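Haloalkane dehalogenase (PDB 4MJ3) probably hydrolyses carbon-halogen bonds of haloalkanes to give an alcohol and a halide ion, as an alpha/beta-hydrolase-fold haloalkane dehalogenase. Local coordinates at residues Gly54-Ser59 with Gln178-Gly183; Leu162-Phe167 with Gln211-Val216. All blocks are in the same frame, centred on the assembly; numbering follows the deposited sequence.

Contact 1. Residues Gly54-Ser59 with Gln178-Gly183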
loop_
_atom_site.group_PDB
_atom_site.type_symbol
_atom_site.label_atom_id
_atom_site.label_comp_id
_atom_site.label_asym_id
_atom_site.label_seq_id
_atom_site.Cartn_x
_atom_site.Cartn_y
_atom_site.Cartn_z
ATOM N N GLY A 54 -0.221 -2.214 -1.973
ATOM C CA GLY A 54 -0.881 -3.348 -1.370
ATOM C C GLY A 54 -0.756 -4.619 -2.182
ATOM O O GLY A 54 0.265 -4.899 -2.805
ATOM N N GLU A 55 -1.832 -5.386 -2.153
ATOM C CA GLU A 55 -1.899 -6.703 -2.757
ATOM C C GLU A 55 -2.235 -6.616 -4.250
ATOM O O GLU A 55 -3.098 -5.828 -4.647
ATOM C CB GLU A 55 -3.028 -7.459 -2.008
ATOM C CG GLU A 55 -3.552 -8.720 -2.671
ATOM C CD GLU A 55 -2.659 -9.942 -2.525
ATOM O OE1 GLU A 55 -1.496 -9.788 -2.135
ATOM O OE2 GLU A 55 -3.168 -11.068 -2.777
ATOM N N PRO A 56 -1.601 -7.450 -5.101
ATOM C CA PRO A 56 -0.362 -8.210 -4.973
ATOM C C PRO A 56 0.697 -7.420 -5.747
ATOM O O PRO A 56 1.337 -7.938 -6.655
ATOM C CB PRO A 56 -0.673 -9.491 -5.725
ATOM C CG PRO A 56 -1.606 -9.054 -6.816
ATOM C CD PRO A 56 -2.230 -7.722 -6.411
ATOM N N SER A 57 0.829 -6.146 -5.424
ATOM C CA SER A 57 1.698 -5.244 -6.197
ATOM C C SER A 57 3.019 -5.032 -5.464
ATOM O O SER A 57 3.405 -5.841 -4.607
ATOM C CB SER A 57 0.961 -3.937 -6.460
ATOM O OG SER A 57 0.724 -3.228 -5.265
ATOM N N TRP A 58 3.769 -4.016 -5.891
ATOM C CA TRP A 58 4.942 -3.557 -5.160
ATOM C C TRP A 58 5.213 -2.120 -5.563
ATOM O O TRP A 58 4.360 -1.507 -6.225
ATOM C CB TRP A 58 6.150 -4.478 -5.365
ATOM C CG TRP A 58 6.695 -4.683 -6.753
ATOM C CD1 TRP A 58 6.119 -5.391 -7.772
ATOM C CD2 TRP A 58 7.990 -4.267 -7.243
ATOM N NE1 TRP A 58 6.970 -5.404 -8.876
ATOM C CE2 TRP A 58 8.107 -4.720 -8.567
ATOM C CE3 TRP A 58 9.068 -3.565 -6.675
ATOM C CZ2 TRP A 58 9.257 -4.502 -9.330
ATOM C CZ3 TRP A 58 10.195 -3.322 -7.444
ATOM C CH2 TRP A 58 10.291 -3.811 -8.737
ATOM N N SER A 59 6.361 -1.569 -5.159
ATOM C CA SER A 59 6.648 -0.139 -5.382
ATOM C C SER A 59 6.690 0.281 -6.855
ATOM O O SER A 59 6.520 1.455 -7.176
ATOM C CB SER A 59 7.934 0.255 -4.672
ATOM O OG SER A 59 7.733 0.179 -3.260
ATOM N N GLN A 178 -1.437 -10.122 -14.101
ATOM C CA GLN A 178 -2.788 -10.134 -14.644
ATOM C C GLN A 178 -3.839 -9.705 -13.619
ATOM O O GLN A 178 -4.900 -9.184 -13.998
ATOM C CB GLN A 178 -3.139 -11.478 -15.278
ATOM C CG GLN A 178 -2.520 -11.682 -16.652
ATOM C CD GLN A 178 -3.097 -10.773 -17.738
ATOM O OE1 GLN A 178 -4.114 -10.096 -17.541
ATOM N NE2 GLN A 178 -2.441 -10.754 -18.905
ATOM N N ILE A 179 -3.567 -9.914 -12.323
ATOM C CA ILE A 179 -4.471 -9.407 -11.283
ATOM C C ILE A 179 -4.463 -7.896 -11.294
ATOM O O ILE A 179 -5.518 -7.258 -11.192
ATOM C CB ILE A 179 -4.122 -9.987 -9.890
ATOM C CG1 ILE A 179 -4.517 -11.453 -9.826
ATOM C CG2 ILE A 179 -4.779 -9.186 -8.754
ATOM C CD1 ILE A 179 -3.838 -12.224 -8.702
ATOM N N VAL A 180 -3.279 -7.287 -11.400
ATOM C CA VAL A 180 -3.202 -5.830 -11.455
ATOM C C VAL A 180 -3.899 -5.316 -12.707
ATOM O O VAL A 180 -4.677 -4.365 -12.646
ATOM C CB VAL A 180 -1.740 -5.314 -11.391
ATOM C CG1 VAL A 180 -1.690 -3.795 -11.483
ATOM C CG2 VAL A 180 -1.078 -5.751 -10.085
ATOM N N ASN A 181 -3.660 -5.961 -13.846
ATOM C CA ASN A 181 -4.407 -5.636 -15.064
ATOM C C ASN A 181 -5.919 -5.747 -14.881
ATOM O O ASN A 181 -6.691 -4.899 -15.357
ATOM C CB ASN A 181 -3.963 -6.521 -16.224
ATOM C CG ASN A 181 -4.575 -6.104 -17.545
ATOM O OD1 ASN A 181 -4.552 -4.930 -17.915
ATOM N ND2 ASN A 181 -5.152 -7.057 -18.249
ATOM N N GLY A 182 -6.333 -6.774 -14.148
ATOM C CA GLY A 182 -7.734 -7.004 -13.841
ATOM C C GLY A 182 -8.381 -5.844 -13.127
ATOM O O GLY A 182 -9.559 -5.564 -13.352
ATOM N N GLY A 183 -7.603 -5.149 -12.287
ATOM C CA GLY A 183 -8.097 -4.042 -11.502
ATOM C C GLY A 183 -7.742 -2.674 -12.038
ATOM O O GLY A 183 -7.793 -1.681 -11.285
#
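P56, which follows a cis peptide bond from E55 in the tight bend that S57 N closes onto G54 O (3.0 Å), faces I179 and V180 on helix 176-182, whose helical geometry runs out at G183. The side chains meet through carbon alone. P56 CG rests on I179 CG2 at 3.7 Å, and P56 CD lies almost as near that same methyl, 3.8 Å from I179 CG2. The branch that touches is set by the first torsion of I179: CG2 stands anti to its backbone N and reaches the proline, while CG1 lies beside that N. V180 adds a looser flank, its CG2 4.3 Å from P56 CD, and is backed by Y196 of helix 190-197. The loop follows strand 48-52 and carries the HG-x-P motif of this family; E55 N donates to D123 OD1, consistent with a backbone oxyanion-hole donor beside the nucleophile of related dehalogenases. Helix 176-182 lies in the helical cap over the core. No hydrogen bond crosses this buried contact, so P56 and helix 176-182 meet here by apolar packing alone, while polar bonds of the loop go to D123, D80 and, through W58 NE1, A195 O of helix 190-197.

Contact 2. Residues Leu162-Phe167 with Gln211-Val216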
loop_
_atom_site.group_PDB
_atom_site.type_symbol
_atom_site.label_atom_id
_atom_site.label_comp_id
_atom_site.label_asym_id
_atom_site.label_seq_id
_atom_site.Cartn_x
_atom_site.Cartn_y
_atom_site.Cartn_z
ATOM N N LEU A 162 -15.538 -9.960 -1.811
ATOM C CA LEU A 162 -15.671 -11.412 -1.672
ATOM C C LEU A 162 -15.345 -12.189 -2.952
ATOM O O LEU A 162 -14.778 -13.293 -2.911
ATOM C CB LEU A 162 -17.073 -11.786 -1.157
ATOM C CG LEU A 162 -17.343 -11.316 0.282
ATOM C CD1 LEU A 162 -18.793 -11.568 0.652
ATOM C CD2 LEU A 162 -16.414 -12.017 1.267
ATOM N N ALA A 163 -15.681 -11.617 -4.099
ATOM C CA ALA A 163 -15.375 -12.266 -5.384
ATOM C C ALA A 163 -13.864 -12.311 -5.607
ATOM O O ALA A 163 -13.310 -13.325 -6.059
ATOM C CB ALA A 163 -16.049 -11.518 -6.515
ATOM N N TRP A 164 -13.198 -11.211 -5.284
ATOM C CA TRP A 164 -11.726 -11.161 -5.344
ATOM C C TRP A 164 -11.133 -12.180 -4.367
ATOM O O TRP A 164 -10.253 -12.977 -4.726
ATOM C CB TRP A 164 -11.180 -9.743 -5.086
ATOM C CG TRP A 164 -9.803 -9.767 -4.490
ATOM C CD1 TRP A 164 -9.472 -9.431 -3.207
ATOM C CD2 TRP A 164 -8.615 -10.283 -5.083
ATOM N NE1 TRP A 164 -8.136 -9.617 -3.000
ATOM C CE2 TRP A 164 -7.590 -10.169 -4.127
ATOM C CE3 TRP A 164 -8.294 -10.796 -6.359
ATOM C CZ2 TRP A 164 -6.286 -10.583 -4.383
ATOM C CZ3 TRP A 164 -7.003 -11.201 -6.603
ATOM C CH2 TRP A 164 -6.014 -11.084 -5.632
ATOM N N GLN A 165 -11.631 -12.188 -3.133
ATOM C CA GLN A 165 -11.096 -13.098 -2.132
ATOM C C GLN A 165 -11.169 -14.552 -2.607
ATOM O O GLN A 165 -10.174 -15.301 -2.551
ATOM C CB GLN A 165 -11.838 -12.929 -0.794
ATOM C CG GLN A 165 -11.164 -13.672 0.344
ATOM C CD GLN A 165 -12.003 -13.666 1.600
ATOM O OE1 GLN A 165 -13.149 -14.124 1.590
ATOM N NE2 GLN A 165 -11.442 -13.161 2.688
ATOM N N LYS A 166 -12.336 -14.967 -3.077
ATOM C CA LYS A 166 -12.539 -16.323 -3.593
ATOM C C LYS A 166 -11.583 -16.650 -4.748
ATOM O O LYS A 166 -10.916 -17.693 -4.743
ATOM C CB LYS A 166 -14.005 -16.507 -4.004
ATOM C CG LYS A 166 -14.378 -17.914 -4.438
ATOM C CD LYS A 166 -15.856 -17.956 -4.788
ATOM C CE LYS A 166 -16.337 -19.337 -5.147
ATOM N NZ LYS A 166 -16.015 -19.611 -6.567
ATOM N N PHE A 167 -11.479 -15.749 -5.723
ATOM C CA PHE A 167 -10.542 -15.945 -6.844
ATOM C C PHE A 167 -9.117 -16.142 -6.340
ATOM O O PHE A 167 -8.383 -17.043 -6.813
ATOM C CB PHE A 167 -10.606 -14.776 -7.814
ATOM C CG PHE A 167 -9.534 -14.818 -8.860
ATOM C CD1 PHE A 167 -9.686 -15.598 -9.998
ATOM C CD2 PHE A 167 -8.343 -14.151 -8.664
ATOM C CE1 PHE A 167 -8.680 -15.668 -10.943
ATOM C CE2 PHE A 167 -7.334 -14.212 -9.615
ATOM C CZ PHE A 167 -7.502 -14.995 -10.741
ATOM N N GLN A 211 -1.956 -15.212 1.105
ATOM C CA GLN A 211 -2.530 -15.033 2.432
ATOM C C GLN A 211 -3.250 -13.685 2.581
ATOM O O GLN A 211 -4.213 -13.602 3.358
ATOM C CB GLN A 211 -1.485 -15.241 3.536
ATOM C CG GLN A 211 -2.043 -15.289 4.972
ATOM C CD GLN A 211 -3.025 -16.428 5.230
ATOM O OE1 GLN A 211 -3.281 -17.284 4.381
ATOM N NE2 GLN A 211 -3.608 -16.416 6.416
ATOM N N PHE A 212 -2.812 -12.646 1.876
ATOM C CA PHE A 212 -3.345 -11.308 2.149
ATOM C C PHE A 212 -4.864 -11.210 2.178
ATOM O O PHE A 212 -5.433 -10.650 3.115
ATOM C CB PHE A 212 -2.821 -10.230 1.183
ATOM C CG PHE A 212 -1.929 -9.198 1.843
ATOM C CD1 PHE A 212 -2.138 -8.805 3.162
ATOM C CD2 PHE A 212 -0.936 -8.575 1.115
ATOM C CE1 PHE A 212 -1.327 -7.863 3.751
ATOM C CE2 PHE A 212 -0.100 -7.659 1.705
ATOM C CZ PHE A 212 -0.317 -7.269 3.020
ATOM N N PRO A 213 -5.533 -11.775 1.177
ATOM C CA PRO A 213 -6.995 -11.629 1.165
ATOM C C PRO A 213 -7.696 -12.310 2.350
ATOM O O PRO A 213 -8.819 -11.919 2.709
ATOM C CB PRO A 213 -7.396 -12.288 -0.158
ATOM C CG PRO A 213 -6.181 -12.130 -1.009
ATOM C CD PRO A 213 -5.055 -12.411 -0.066
HETATM N N MSE A 214 -7.058 -13.308 2.955
HETATM C CA MSE A 214 -7.608 -13.968 4.156
HETATM C C MSE A 214 -7.383 -13.163 5.410
HETATM O O MSE A 214 -7.989 -13.447 6.445
HETATM C CB MSE A 214 -7.018 -15.370 4.352
HETATM C CG MSE A 214 -7.194 -16.283 3.137
HETATM SE SE MSE A 214 -9.051 -16.298 2.442
HETATM C CE MSE A 214 -9.949 -17.046 4.034
ATOM N N LEU A 215 -6.542 -12.137 5.347
ATOM C CA LEU A 215 -6.248 -11.281 6.503
ATOM C C LEU A 215 -7.190 -10.091 6.619
ATOM O O LEU A 215 -7.127 -9.360 7.595
ATOM C CB LEU A 215 -4.793 -10.777 6.444
ATOM C CG LEU A 215 -3.717 -11.880 6.454
ATOM C CD1 LEU A 215 -2.344 -11.237 6.397
ATOM C CD2 LEU A 215 -3.837 -12.773 7.680
ATOM N N VAL A 216 -8.023 -9.868 5.609
ATOM C CA VAL A 216 -8.936 -8.724 5.622
ATOM C C VAL A 216 -10.036 -9.028 6.648
ATOM O O VAL A 216 -10.723 -10.027 6.526
ATOM C CB VAL A 216 -9.587 -8.473 4.252
ATOM C CG1 VAL A 216 -10.598 -7.315 4.350
ATOM C CG2 VAL A 216 -8.535 -8.161 3.209
#
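Q165 and W164 of helix 159-170 grip P213, in the helical bend after helix 207-211, with Q165 CA and P213 CA the closest pair of CA atoms at 5.5 Å. Q165 runs outward from a CB that does not aim at the proline, but with CG anti to the backbone N (chi1 -170°) and the chain extended beyond it, the next atoms run along P213. CG packs 4.0 Å from P213 CB and is also brushed by the selenium of M214, a selenomethionine. CD has P213 O and that selenium as neighbours at much the same range. At the tip, NE2 donates to P213 O at 2.9 Å; the N-H points almost straight at it (172°) and the acceptor lies in the amide plane, although the donor rides 42° out of the carbonyl plane. M214 bends back at chi2 and chi3 to lay its SE 4.0 Å from Q165 NE2, the two side chains crossing near a right angle. W164 approaches obliquely, its CZ2 3.7 Å from P213 CG, so the indole meets CG while the glutamine runs past CB. S168 also touches P213, and Q169 touches M214, extending the packing along helix 159-170. Beyond the bend, F212 stacks on W124 and H101, and V216 lies against W124 of helix 124-135, which places this seam between a cap helix and the core helix that follows strand 117-121.

From the N terminus the chain reaches 54-59 just after strand 48-52, then passes through strands 75-79, 117-121 and 140-145 before entering the cap at 162-167. Next comes 178-183, which closes contact 1 over 118 intervening residues, and finally 211-216, which closes contact 2 over 43. The segments alternate, so the two loops cross. Their centres lie 13 Å apart and the contacts touch: the carboxylate of E55 packs against W164, F212 and P213, while I179 leans on W164. Contact 1 thus ties the core loop to the second of two successive cap helices, and contact 2 ties the first of them to the stretch leading back toward the core.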